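Long-range contacts in N-terminal cyanobactin protease (Planktothrix agardhii NIES-596, PDB 4H6W), which probably cleaves peptide bonds as a subtilisin-like serine protease in prenylagaramide maturation, this chain being the subtilase part of a longer protein: residues L10-S15 against N281-I286; W14-G19 against L238-K243; R109-A114 against K141-C146; I122-G127 against H166-L171; G184-F189 against S273-G278. One frame throughout, in Å; residues are numbered along the deposited sequence.

Overall arrangement
From the N terminus, helix 10-16 opens two loops at once. Contact 1 closes the wider one at helix 282-289, and contact 2, which shares W14 and S15 with it, closes a shorter one at the end of helix 223-243; L240 touches both L13 and I286. Contacts 3 and 4 fall within the loop of contact 2 and cross each other: contact 3 packs helices 104-116 and 137-148 together, and contact 4 joins the loop after strand 121-124 to the end of strand 165-167 and its turn. Contact 5 follows in series, within the loop of contact 1 and crossing contact 2, joining two loops beside edge strand 200-204. Contacts 1 and 3 lie on opposite sides of the chain's centre.

Contact 1: residues L10-S15 against N281-I286; sequences LKKLWS and NILDAI
I282 fits its two branches against L10 and L13, and L13 answers by spreading its own fork between I282 and I286. This interleaving packs the first helix of the modelled chain, 10-16, onto the last, 282-289, at the periphery of the subtilisin-like α/β domain. The axes of the two short segments come within 10.0 Å and diverge by 45°, and the gap is bridged by side chains, one of which reaches the backbone of L10. At one end, CD1 of I282 lies against the start of the first helix, 3.8 Å from L10 N and 3.9 Å from L10 CB. Its other branch, CG2, meets L13 CD2 at 3.7 Å, the two side chains crossing at about a right angle. L13 has CG anti to its backbone N (chi1 -173°), and the fork beyond it divides its work: while CD2 faces I282, CD1 approaches I286 CD1 at 4.0 Å. The leucine thus fills the hollow between two isoleucines one helical turn apart. V233, L236 and L237 of helix 223-243 supply further apolar surface to the same core. On the exposed flank the extended chain of K12 lays CD against L283 CD2, 3.7 Å away, so that aliphatic carbon rather than charge covers the seam. The second helix begins at N281, whose OD1 caps it by accepting from D284 N at 3.2 Å, with the donor 48° above the side-chain carbonyl plane.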
# COMPACT_ATOMS: atom_id res chain seq x y z
N LEU A 10 4.88 4.18 14.71
CA LEU A 10 3.93 3.08 14.55
C LEU A 10 3.32 2.61 15.88
O LEU A 10 2.09 2.47 15.98
CB LEU A 10 4.55 1.92 13.77
CG LEU A 10 3.58 0.77 13.45
CD1 LEU A 10 2.30 1.28 12.81
CD2 LEU A 10 4.25 -0.30 12.59
N LYS A 11 4.17 2.40 16.90
CA LYS A 11 3.68 2.08 18.25
C LYS A 11 2.78 3.15 18.86
O LYS A 11 1.72 2.83 19.40
CB LYS A 11 4.84 1.78 19.20
CG LYS A 11 5.38 0.37 19.06
CD LYS A 11 6.39 0.02 20.14
CE LYS A 11 6.82 -1.43 19.99
NZ LYS A 11 7.88 -1.81 20.97
N LYS A 12 3.17 4.42 18.77
CA LYS A 12 2.35 5.51 19.29
C LYS A 12 1.00 5.53 18.58
O LYS A 12 -0.03 5.76 19.22
CB LYS A 12 3.04 6.87 19.16
CG LYS A 12 2.38 7.97 19.99
CD LYS A 12 2.58 9.34 19.34
CE LYS A 12 1.54 10.38 19.75
NZ LYS A 12 1.53 11.63 18.92
N LEU A 13 1.02 5.29 17.27
CA LEU A 13 -0.21 5.25 16.49
C LEU A 13 -1.09 4.09 16.92
O LEU A 13 -2.29 4.27 17.18
CB LEU A 13 0.08 5.22 14.98
CG LEU A 13 -1.12 5.34 14.02
CD1 LEU A 13 -2.07 6.51 14.32
CD2 LEU A 13 -0.62 5.39 12.57
N TRP A 14 -0.51 2.90 17.01
CA TRP A 14 -1.21 1.72 17.55
C TRP A 14 -1.84 1.94 18.93
O TRP A 14 -2.90 1.39 19.22
CB TRP A 14 -0.30 0.50 17.61
CG TRP A 14 -0.11 -0.20 16.30
CD1 TRP A 14 -0.94 -0.14 15.21
CD2 TRP A 14 0.95 -1.09 15.96
NE1 TRP A 14 -0.44 -0.94 14.21
CE2 TRP A 14 0.72 -1.53 14.64
CE3 TRP A 14 2.08 -1.55 16.64
CZ2 TRP A 14 1.57 -2.41 13.98
CZ3 TRP A 14 2.94 -2.44 15.99
CH2 TRP A 14 2.68 -2.85 14.67
N SER A 15 -1.20 2.73 19.78
CA SER A 15 -1.72 2.98 21.11
C SER A 15 -3.04 3.75 21.03
O SER A 15 -3.86 3.69 21.94
CB SER A 15 -0.70 3.72 21.99
OG SER A 15 -0.66 5.10 21.68
N ASN A 281 6.74 9.10 7.21
CA ASN A 281 6.93 9.73 8.51
C ASN A 281 5.60 9.82 9.21
O ASN A 281 4.86 10.80 9.04
CB ASN A 281 7.57 11.11 8.36
CG ASN A 281 7.95 11.76 9.69
OD1 ASN A 281 7.29 11.57 10.73
ND2 ASN A 281 9.01 12.54 9.66
N ILE A 282 5.31 8.81 10.02
CA ILE A 282 3.99 8.63 10.63
C ILE A 282 3.60 9.78 11.56
O ILE A 282 2.47 10.31 11.48
CB ILE A 282 3.91 7.28 11.38
CG1 ILE A 282 4.15 6.10 10.41
CG2 ILE A 282 2.58 7.13 12.11
CD1 ILE A 282 4.05 4.73 11.07
N LEU A 283 4.52 10.18 12.44
CA LEU A 283 4.23 11.20 13.46
C LEU A 283 3.85 12.53 12.83
O LEU A 283 2.86 13.15 13.21
CB LEU A 283 5.41 11.38 14.42
CG LEU A 283 5.59 10.18 15.34
CD1 LEU A 283 6.75 10.39 16.31
CD2 LEU A 283 4.29 9.90 16.09
N ASP A 284 4.63 12.93 11.83
CA ASP A 284 4.36 14.12 11.06
C ASP A 284 3.09 14.00 10.19
O ASP A 284 2.35 14.97 10.06
CB ASP A 284 5.59 14.50 10.25
CG ASP A 284 6.77 14.91 11.13
OD1 ASP A 284 6.59 15.09 12.35
OD2 ASP A 284 7.89 15.06 10.59
N ALA A 285 2.83 12.80 9.65
CA ALA A 285 1.56 12.54 8.95
C ALA A 285 0.33 12.80 9.83
O ALA A 285 -0.63 13.46 9.42
CB ALA A 285 1.54 11.12 8.41
N ILE A 286 0.37 12.29 11.06
CA ILE A 286 -0.67 12.58 12.05
C ILE A 286 -0.82 14.10 12.25
O ILE A 286 -1.92 14.65 12.18
CB ILE A 286 -0.35 11.89 13.40
CG1 ILE A 286 -0.30 10.37 13.18
CG2 ILE A 286 -1.36 12.28 14.48
CD1 ILE A 286 0.42 9.58 14.26

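Contact 2: residues W14-G19 against L238-K243; sequences WSETRG and LSLQIK
The backbone oxygen of E16 accepts a 3.0 Å hydrogen bond from K243 NZ. The donor lies in the carbonyl plane with a C=O...N angle of 152°, and K243 reaches it through a chain that is extended as far as CE and bends at chi4 (68°), which places NZ. The E16 side chain crosses that of K243 at about a right angle and sets OE1 against K243 CE, 3.2 Å away; OE1 and NZ stay 4.5 Å apart, too far for a salt bridge, so the attraction between the charges is probably secondary. Deeper in, T17 holds OG1 anti to its backbone N, where it accepts from G19 N at 3.0 Å and closes an ST turn. The same OG1 rests 3.5 Å from S239 CB, while T17 CG2 faces L240 N at 4.0 Å. An alanine in place of T17 would probably leave the N-H of G19 without this acceptor and open a gap over S239 and L240. S239 OG, bonded to A235 O of its own helix, touches G19 CA at 3.5 Å. G19 has backbone angles at which a CB would be jammed against the preceding carbonyl oxygen. The turn thus seats the exit of the N-terminal helix on the C-terminal end of helix 223-243, the long helix of the subtilisin fold that carries the predicted catalytic serine, S224, near its start.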
# COMPACT_ATOMS: atom_id res chain seq x y z
N TRP A 14 -0.51 2.90 17.01
CA TRP A 14 -1.21 1.72 17.55
C TRP A 14 -1.84 1.94 18.93
O TRP A 14 -2.90 1.39 19.22
CB TRP A 14 -0.30 0.50 17.61
CG TRP A 14 -0.11 -0.20 16.30
CD1 TRP A 14 -0.94 -0.14 15.21
CD2 TRP A 14 0.95 -1.09 15.96
NE1 TRP A 14 -0.44 -0.94 14.21
CE2 TRP A 14 0.72 -1.53 14.64
CE3 TRP A 14 2.08 -1.55 16.64
CZ2 TRP A 14 1.57 -2.41 13.98
CZ3 TRP A 14 2.94 -2.44 15.99
CH2 TRP A 14 2.68 -2.85 14.67
N SER A 15 -1.20 2.73 19.78
CA SER A 15 -1.72 2.98 21.11
C SER A 15 -3.04 3.75 21.03
O SER A 15 -3.86 3.69 21.94
CB SER A 15 -0.70 3.72 21.99
OG SER A 15 -0.66 5.10 21.68
N GLU A 16 -3.24 4.45 19.91
CA GLU A 16 -4.51 5.15 19.65
C GLU A 16 -5.53 4.27 18.89
O GLU A 16 -6.72 4.34 19.17
CB GLU A 16 -4.26 6.45 18.88
CG GLU A 16 -3.52 7.54 19.67
CD GLU A 16 -4.40 8.29 20.69
OE1 GLU A 16 -5.62 8.46 20.46
OE2 GLU A 16 -3.85 8.72 21.72
N THR A 17 -5.06 3.46 17.95
CA THR A 17 -5.95 2.62 17.14
C THR A 17 -5.16 1.55 16.38
O THR A 17 -4.05 1.81 15.94
CB THR A 17 -6.83 3.46 16.16
OG1 THR A 17 -7.61 2.58 15.33
CG2 THR A 17 -6.01 4.38 15.27
N ARG A 18 -5.74 0.35 16.26
CA ARG A 18 -5.17 -0.72 15.43
C ARG A 18 -6.12 -1.02 14.28
O ARG A 18 -6.11 -2.12 13.70
CB ARG A 18 -4.90 -1.98 16.24
CG ARG A 18 -3.75 -1.84 17.21
CD ARG A 18 -3.59 -3.10 18.04
NE ARG A 18 -2.84 -2.84 19.27
CZ ARG A 18 -3.34 -2.23 20.35
NH1 ARG A 18 -4.60 -1.79 20.36
NH2 ARG A 18 -2.58 -2.05 21.42
N GLY A 19 -6.94 -0.03 13.95
CA GLY A 19 -7.90 -0.17 12.88
C GLY A 19 -9.32 -0.09 13.39
O GLY A 19 -9.60 -0.39 14.55
N LEU A 238 -7.12 6.85 8.81
CA LEU A 238 -8.56 7.01 8.62
C LEU A 238 -9.32 6.61 9.89
O LEU A 238 -10.31 7.24 10.24
CB LEU A 238 -9.06 6.22 7.41
CG LEU A 238 -8.70 6.75 6.00
CD1 LEU A 238 -8.92 5.69 4.92
CD2 LEU A 238 -9.44 8.04 5.67
N SER A 239 -8.85 5.56 10.57
CA SER A 239 -9.48 5.09 11.82
C SER A 239 -9.34 6.14 12.91
O SER A 239 -10.26 6.35 13.71
CB SER A 239 -8.84 3.78 12.30
OG SER A 239 -8.87 2.80 11.27
N LEU A 240 -8.18 6.82 12.90
CA LEU A 240 -7.86 7.87 13.85
C LEU A 240 -8.79 9.09 13.69
O LEU A 240 -9.22 9.71 14.68
CB LEU A 240 -6.39 8.26 13.71
CG LEU A 240 -5.86 9.37 14.61
CD1 LEU A 240 -5.89 8.94 16.07
CD2 LEU A 240 -4.45 9.77 14.19
N GLN A 241 -9.13 9.42 12.44
CA GLN A 241 -10.12 10.46 12.16
C GLN A 241 -11.49 10.11 12.75
O GLN A 241 -12.16 10.98 13.32
CB GLN A 241 -10.25 10.72 10.66
CG GLN A 241 -8.99 11.26 9.99
CD GLN A 241 -9.23 11.66 8.54
OE1 GLN A 241 -9.60 10.83 7.71
NE2 GLN A 241 -9.05 12.94 8.23
N ILE A 242 -11.92 8.85 12.58
CA ILE A 242 -13.19 8.39 13.17
C ILE A 242 -13.11 8.56 14.69
O ILE A 242 -14.00 9.15 15.30
CB ILE A 242 -13.52 6.91 12.87
CG1 ILE A 242 -13.25 6.53 11.41
CG2 ILE A 242 -14.95 6.60 13.31
CD1 ILE A 242 -14.45 6.39 10.50
N LYS A 243 -12.03 8.07 15.28
CA LYS A 243 -11.82 8.16 16.73
C LYS A 243 -12.00 9.60 17.23
O LYS A 243 -12.52 9.82 18.34
CB LYS A 243 -10.43 7.65 17.10
CG LYS A 243 -10.21 7.41 18.58
CD LYS A 243 -8.73 7.19 18.84
CE LYS A 243 -8.44 6.89 20.30
NZ LYS A 243 -9.02 5.57 20.66

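Contact 3: residues R109-A114 against K141-C146; sequences RAIEQA and KAIQLC
I111 points across to helix 137-148 and lies against A142 and C146, which follow each other by one turn. The two helices flank strand 121-124 in the chain and pack side by side on one face of the parallel sheet, as successive β-α-β crossovers of a subtilisin-like α/β fold place them. Their segment axes run nearly parallel, 16° apart, at a closest distance of 9.1 Å. A142 permits this closeness, for its CB is a small methyl on which I111 CD1 rests at 4.0 Å. From there CD1 also comes within 4.3 Å of I143 CD1, whose side chain starts away from the first helix and turns back at its tip. Farther from the sheet, L145 crosses E112 obliquely and presses CD2 on the backbone, 3.9 Å from E112 CA. E112 has CG anti to its backbone N (chi1 -177°), and that CG is the part of its side chain that L145 CD2 meets, at 4.1 Å. On the sheet side, L28 also touches I111, and the second branch of the isoleucine, CG2, ends 3.6 Å from C146 SG.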
# COMPACT_ATOMS: atom_id res chain seq x y z
N ARG A 109 -11.17 -3.57 -13.73
CA ARG A 109 -12.39 -4.24 -13.28
C ARG A 109 -12.33 -4.48 -11.78
O ARG A 109 -13.32 -4.29 -11.07
CB ARG A 109 -12.61 -5.58 -14.00
CG ARG A 109 -13.09 -5.47 -15.43
CD ARG A 109 -13.98 -6.66 -15.76
NE ARG A 109 -14.12 -6.88 -17.19
CZ ARG A 109 -13.31 -7.64 -17.93
NH1 ARG A 109 -12.27 -8.27 -17.36
NH2 ARG A 109 -13.53 -7.78 -19.23
N ALA A 110 -11.16 -4.90 -11.29
CA ALA A 110 -10.99 -5.16 -9.87
C ALA A 110 -11.16 -3.86 -9.08
O ALA A 110 -11.87 -3.83 -8.07
CB ALA A 110 -9.65 -5.82 -9.61
N ILE A 111 -10.53 -2.78 -9.55
CA ILE A 111 -10.68 -1.49 -8.88
C ILE A 111 -12.16 -1.11 -8.82
O ILE A 111 -12.67 -0.79 -7.75
CB ILE A 111 -9.86 -0.36 -9.55
CG1 ILE A 111 -8.37 -0.68 -9.49
CG2 ILE A 111 -10.10 0.97 -8.86
CD1 ILE A 111 -7.54 0.11 -10.47
N GLU A 112 -12.84 -1.21 -9.96
CA GLU A 112 -14.27 -0.91 -10.03
C GLU A 112 -15.05 -1.71 -8.99
O GLU A 112 -15.93 -1.18 -8.31
CB GLU A 112 -14.82 -1.15 -11.43
CG GLU A 112 -16.30 -0.78 -11.58
CD GLU A 112 -16.86 -1.07 -12.97
OE1 GLU A 112 -16.89 -2.26 -13.37
OE2 GLU A 112 -17.26 -0.11 -13.67
N GLN A 113 -14.70 -2.98 -8.85
CA GLN A 113 -15.39 -3.85 -7.91
C GLN A 113 -15.07 -3.46 -6.46
O GLN A 113 -15.97 -3.42 -5.61
CB GLN A 113 -15.07 -5.31 -8.18
CG GLN A 113 -16.06 -6.25 -7.52
CD GLN A 113 -15.77 -7.71 -7.82
OE1 GLN A 113 -14.68 -8.06 -8.27
NE2 GLN A 113 -16.77 -8.58 -7.56
N ALA A 114 -13.79 -3.16 -6.20
CA ALA A 114 -13.35 -2.70 -4.88
C ALA A 114 -14.13 -1.46 -4.47
O ALA A 114 -14.59 -1.36 -3.33
CB ALA A 114 -11.86 -2.43 -4.87
N LYS A 141 -10.12 5.55 -16.26
CA LYS A 141 -11.49 5.67 -15.75
C LYS A 141 -11.68 5.05 -14.37
O LYS A 141 -12.47 5.55 -13.57
CB LYS A 141 -12.49 5.03 -16.72
CG LYS A 141 -12.62 5.74 -18.06
CD LYS A 141 -14.00 5.53 -18.66
CE LYS A 141 -14.03 5.90 -20.14
NZ LYS A 141 -14.22 7.36 -20.38
N ALA A 142 -10.99 3.95 -14.10
CA ALA A 142 -11.01 3.32 -12.77
C ALA A 142 -10.45 4.27 -11.71
O ALA A 142 -11.02 4.42 -10.63
CB ALA A 142 -10.23 2.01 -12.79
N ILE A 143 -9.34 4.93 -12.03
CA ILE A 143 -8.73 5.94 -11.17
C ILE A 143 -9.66 7.15 -11.03
O ILE A 143 -9.76 7.76 -9.95
CB ILE A 143 -7.34 6.37 -11.71
CG1 ILE A 143 -6.43 5.15 -11.97
CG2 ILE A 143 -6.69 7.39 -10.79
CD1 ILE A 143 -6.22 4.23 -10.77
N GLN A 144 -10.33 7.51 -12.12
CA GLN A 144 -11.35 8.56 -12.09
C GLN A 144 -12.50 8.21 -11.16
O GLN A 144 -12.99 9.06 -10.42
CB GLN A 144 -11.89 8.84 -13.48
CG GLN A 144 -10.91 9.62 -14.35
CD GLN A 144 -11.40 9.81 -15.78
OE1 GLN A 144 -12.59 9.67 -16.07
NE2 GLN A 144 -10.48 10.15 -16.67
N LEU A 145 -12.93 6.95 -11.20
CA LEU A 145 -13.98 6.46 -10.31
C LEU A 145 -13.57 6.64 -8.84
O LEU A 145 -14.38 7.10 -8.02
CB LEU A 145 -14.29 4.98 -10.60
CG LEU A 145 -15.46 4.36 -9.81
CD1 LEU A 145 -16.79 4.86 -10.34
CD2 LEU A 145 -15.40 2.85 -9.84
N CYS A 146 -12.31 6.33 -8.53
CA CYS A 146 -11.78 6.50 -7.17
C CYS A 146 -11.78 7.95 -6.73
O CYS A 146 -12.13 8.25 -5.59
CB CYS A 146 -10.34 5.97 -7.09
SG CYS A 146 -10.19 4.19 -7.28

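Contact 4: residues I122-G127 against H166-L171; sequences INVSAG and HVPASL
Van der Waals contact is centred on G127, which lies in an extended conformation against H166 and V167. H166 has CG anti to its carbonyl carbon (chi1 -84°), and from this root the ring carbon CD2 meets G127 C at 3.5 Å, the imidazole lying oblique to it. G127 CA also comes within 3.0 Å of V167 O. A side chain on G127 would have nowhere to go: a CB would fall about 2.9 Å from both H166 CD2 and V167 O, so at this backbone conformation the fit calls for glycine. The remaining apolar touch is lighter, P168 CD standing 4.3 Å from V124 CG1. P168 follows a cis peptide bond and begins a type I β turn that runs to L171.

A strand followed by Ser-X-Gly, set beside a short strand that leads into a cis-proline, is consistent with the wall and base of the S1 pocket in subtilisins. Here S125 O is hydrogen-bonded to S224 OG, and the A126 side chain lies about 5 Å from that of H64; S224 and H64 are predicted members of the charge relay.

Among polar interactions, the segments are linked through a water. It donates to A126 O at 3.0 Å and accepts from A169 N at 3.1 Å, bridging the loop after strand 121-124 to the turn. That turn is itself braced at H166 O, which takes two donors, S170 N and S170 OG, each at 2.9 Å; the hydroxyl approaches from above the carbonyl plane, 51° out of it.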
# COMPACT_ATOMS: atom_id res chain seq x y z
N ILE A 122 -7.30 1.25 -1.70
CA ILE A 122 -7.02 0.14 -2.61
C ILE A 122 -5.52 -0.04 -2.74
O ILE A 122 -4.83 0.88 -3.19
CB ILE A 122 -7.68 0.34 -3.99
CG1 ILE A 122 -9.21 0.30 -3.87
CG2 ILE A 122 -7.19 -0.73 -4.97
CD1 ILE A 122 -9.95 0.75 -5.11
N ASN A 123 -5.04 -1.22 -2.35
CA ASN A 123 -3.63 -1.60 -2.43
C ASN A 123 -3.26 -2.41 -3.67
O ASN A 123 -3.78 -3.50 -3.89
CB ASN A 123 -3.22 -2.38 -1.18
CG ASN A 123 -1.75 -2.74 -1.19
OD1 ASN A 123 -1.33 -3.71 -1.84
ND2 ASN A 123 -0.95 -1.96 -0.49
N VAL A 124 -2.31 -1.91 -4.46
CA VAL A 124 -1.89 -2.61 -5.68
C VAL A 124 -0.38 -2.82 -5.64
O VAL A 124 0.39 -1.93 -6.01
CB VAL A 124 -2.28 -1.85 -6.98
CG1 VAL A 124 -2.07 -2.73 -8.20
CG2 VAL A 124 -3.73 -1.40 -6.95
N SER A 125 0.04 -3.99 -5.18
CA SER A 125 1.46 -4.32 -5.05
C SER A 125 2.03 -4.87 -6.36
O SER A 125 2.88 -5.73 -6.37
CB SER A 125 1.67 -5.31 -3.91
OG SER A 125 1.33 -4.68 -2.69
N ALA A 126 1.54 -4.34 -7.46
CA ALA A 126 1.94 -4.75 -8.79
C ALA A 126 1.80 -3.54 -9.69
O ALA A 126 1.30 -2.48 -9.29
CB ALA A 126 1.04 -5.87 -9.29
N GLY A 127 2.25 -3.70 -10.92
CA GLY A 127 2.06 -2.69 -11.92
C GLY A 127 2.50 -3.28 -13.22
O GLY A 127 2.95 -4.41 -13.28
N HIS A 166 5.59 2.55 -13.79
CA HIS A 166 4.53 1.53 -13.80
C HIS A 166 3.18 2.18 -13.71
O HIS A 166 3.04 3.27 -13.14
CB HIS A 166 4.65 0.61 -12.59
CG HIS A 166 5.61 -0.52 -12.75
ND1 HIS A 166 6.83 -0.38 -13.39
CD2 HIS A 166 5.56 -1.80 -12.32
CE1 HIS A 166 7.47 -1.54 -13.36
NE2 HIS A 166 6.73 -2.41 -12.70
N VAL A 167 2.18 1.51 -14.28
CA VAL A 167 0.79 1.86 -14.01
C VAL A 167 0.25 0.81 -13.08
O VAL A 167 0.62 -0.36 -13.21
CB VAL A 167 -0.07 1.99 -15.29
CG1 VAL A 167 0.34 3.24 -16.06
CG2 VAL A 167 0.02 0.75 -16.16
N PRO A 168 -0.62 1.20 -12.13
CA PRO A 168 -1.21 2.54 -12.00
C PRO A 168 -0.42 3.53 -11.14
O PRO A 168 -0.86 4.68 -10.96
CB PRO A 168 -2.54 2.26 -11.32
CG PRO A 168 -2.24 1.10 -10.43
CD PRO A 168 -1.20 0.27 -11.14
N ALA A 169 0.74 3.13 -10.63
CA ALA A 169 1.46 4.00 -9.69
C ALA A 169 1.77 5.39 -10.26
O ALA A 169 1.86 6.35 -9.50
CB ALA A 169 2.73 3.33 -9.16
N SER A 170 1.91 5.50 -11.58
CA SER A 170 2.34 6.76 -12.20
C SER A 170 1.19 7.68 -12.60
O SER A 170 1.40 8.81 -13.04
CB SER A 170 3.23 6.50 -13.42
OG SER A 170 2.54 5.79 -14.43
N LEU A 171 -0.03 7.18 -12.42
CA LEU A 171 -1.25 7.89 -12.79
C LEU A 171 -1.64 8.95 -11.76
O LEU A 171 -1.50 8.74 -10.55
CB LEU A 171 -2.38 6.88 -12.97
CG LEU A 171 -2.18 5.85 -14.08
CD1 LEU A 171 -3.43 5.03 -14.28
CD2 LEU A 171 -1.82 6.55 -15.38
O HOH W 1 1.94 0.31 -10.07

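Contact 5: residues G184-F189 against S273-G278; sequences GKPVDF and SRCLMG
The ring of P186 overlaps the sulfur of C275 and the root of the R274 side chain. P186 CD lies 3.7 Å from C275 SG, while CG meets R274 CB at 4.1 Å; CB of the same ring faces R274 O. The sulfur is fixed, since C275 is joined to C264 in a disulfide, and L202 of strand 200-204 touches both P186 and C275. R274 leaves this apolar patch with CG anti to its carbonyl carbon (chi1 -75°), crosses the proline at about a right angle and runs extended from CG to NE. Its guanidinium thereby reaches the backbone of V187 and D188. NH1 donates to D188 O at 3.1 Å, but the bond is weak, its N-H...O angle being only 121°. V187 O sits at the edge of the group, near its plane, and is reached through a water that accepts from R274 NH1 at 3.2 Å and donates to V187 O at 2.6 Å. The carboxylate of D188 adds a long salt bridge, OD1 to R274 NH1 at 3.8 Å. Its plane is turned 58° from the guanidinium and OD1 stands far off the guanidinium plane, so the pairing is one of charge without a directed N-H. The chemistry therefore divides into two: packing of proline on a covalently tied sulfur, and a charged end whose attraction is probably diffuse, since one weak bond, a bridging water and charge proximity share the work.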
# COMPACT_ATOMS: atom_id res chain seq x y z
N GLY A 184 17.09 3.98 6.29
CA GLY A 184 16.32 5.03 5.63
C GLY A 184 16.91 5.45 4.30
O GLY A 184 16.74 6.58 3.87
N LYS A 185 17.63 4.55 3.64
CA LYS A 185 18.17 4.89 2.34
C LYS A 185 17.50 4.10 1.22
O LYS A 185 17.11 2.94 1.43
CB LYS A 185 19.70 4.83 2.30
CG LYS A 185 20.36 3.57 2.84
CD LYS A 185 21.58 3.19 2.00
CE LYS A 185 21.17 2.61 0.64
NZ LYS A 185 22.28 2.47 -0.35
N PRO A 186 17.35 4.72 0.04
CA PRO A 186 16.65 4.04 -1.06
C PRO A 186 17.45 2.85 -1.56
O PRO A 186 18.68 2.87 -1.57
CB PRO A 186 16.54 5.12 -2.14
CG PRO A 186 17.65 6.08 -1.85
CD PRO A 186 17.83 6.06 -0.36
N VAL A 187 16.73 1.81 -1.96
CA VAL A 187 17.36 0.59 -2.44
C VAL A 187 17.56 0.71 -3.95
O VAL A 187 16.91 1.52 -4.60
CB VAL A 187 16.52 -0.63 -2.06
CG1 VAL A 187 16.49 -0.79 -0.55
CG2 VAL A 187 15.11 -0.48 -2.60
N ASP A 188 18.48 -0.09 -4.50
CA ASP A 188 18.79 -0.03 -5.92
C ASP A 188 17.59 -0.33 -6.81
O ASP A 188 17.38 0.35 -7.82
CB ASP A 188 19.92 -1.00 -6.27
CG ASP A 188 21.30 -0.40 -6.04
OD1 ASP A 188 21.40 0.78 -5.63
OD2 ASP A 188 22.29 -1.13 -6.29
N PHE A 189 16.81 -1.36 -6.45
CA PHE A 189 15.77 -1.88 -7.32
C PHE A 189 14.56 -0.96 -7.50
O PHE A 189 13.86 -1.06 -8.50
CB PHE A 189 15.33 -3.28 -6.89
CG PHE A 189 14.82 -3.37 -5.48
CD1 PHE A 189 13.52 -3.00 -5.16
CD2 PHE A 189 15.64 -3.87 -4.46
CE1 PHE A 189 13.05 -3.09 -3.85
CE2 PHE A 189 15.17 -3.96 -3.15
CZ PHE A 189 13.87 -3.57 -2.85
N SER A 273 16.89 12.23 -6.05
CA SER A 273 15.61 11.98 -6.71
C SER A 273 15.17 10.52 -6.60
O SER A 273 14.02 10.19 -6.92
CB SER A 273 15.63 12.44 -8.18
OG SER A 273 16.42 11.58 -8.98
N ARG A 274 16.07 9.64 -6.15
CA ARG A 274 15.70 8.26 -5.88
C ARG A 274 14.82 8.14 -4.63
O ARG A 274 14.20 7.09 -4.39
CB ARG A 274 16.93 7.37 -5.72
CG ARG A 274 17.65 7.03 -7.01
CD ARG A 274 18.32 5.69 -6.83
NE ARG A 274 19.14 5.30 -7.97
CZ ARG A 274 19.43 4.03 -8.27
NH1 ARG A 274 18.95 3.05 -7.54
NH2 ARG A 274 20.20 3.75 -9.32
N CYS A 275 14.77 9.22 -3.84
CA CYS A 275 13.94 9.30 -2.64
C CYS A 275 12.51 9.78 -2.88
O CYS A 275 11.70 9.80 -1.95
CB CYS A 275 14.61 10.15 -1.56
SG CYS A 275 15.94 9.25 -0.73
N LEU A 276 12.19 10.16 -4.12
CA LEU A 276 10.84 10.62 -4.45
C LEU A 276 10.51 11.86 -3.61
O LEU A 276 11.37 12.71 -3.39
CB LEU A 276 9.83 9.49 -4.20
CG LEU A 276 9.70 8.34 -5.23
CD1 LEU A 276 10.76 8.34 -6.34
CD2 LEU A 276 9.68 7.00 -4.53
N MET A 277 9.28 11.96 -3.12
CA MET A 277 8.92 13.06 -2.24
C MET A 277 9.55 12.88 -0.85
O MET A 277 9.61 13.82 -0.07
CB MET A 277 7.40 13.21 -2.14
CG MET A 277 6.90 14.52 -1.57
SD MET A 277 7.41 15.96 -2.54
CE MET A 277 6.49 15.72 -4.06
N GLY A 278 10.04 11.68 -0.56
CA GLY A 278 10.71 11.42 0.71
C GLY A 278 10.30 10.15 1.44
O GLY A 278 9.65 9.28 0.85
O HOH W 2 16.08 3.43 -6.22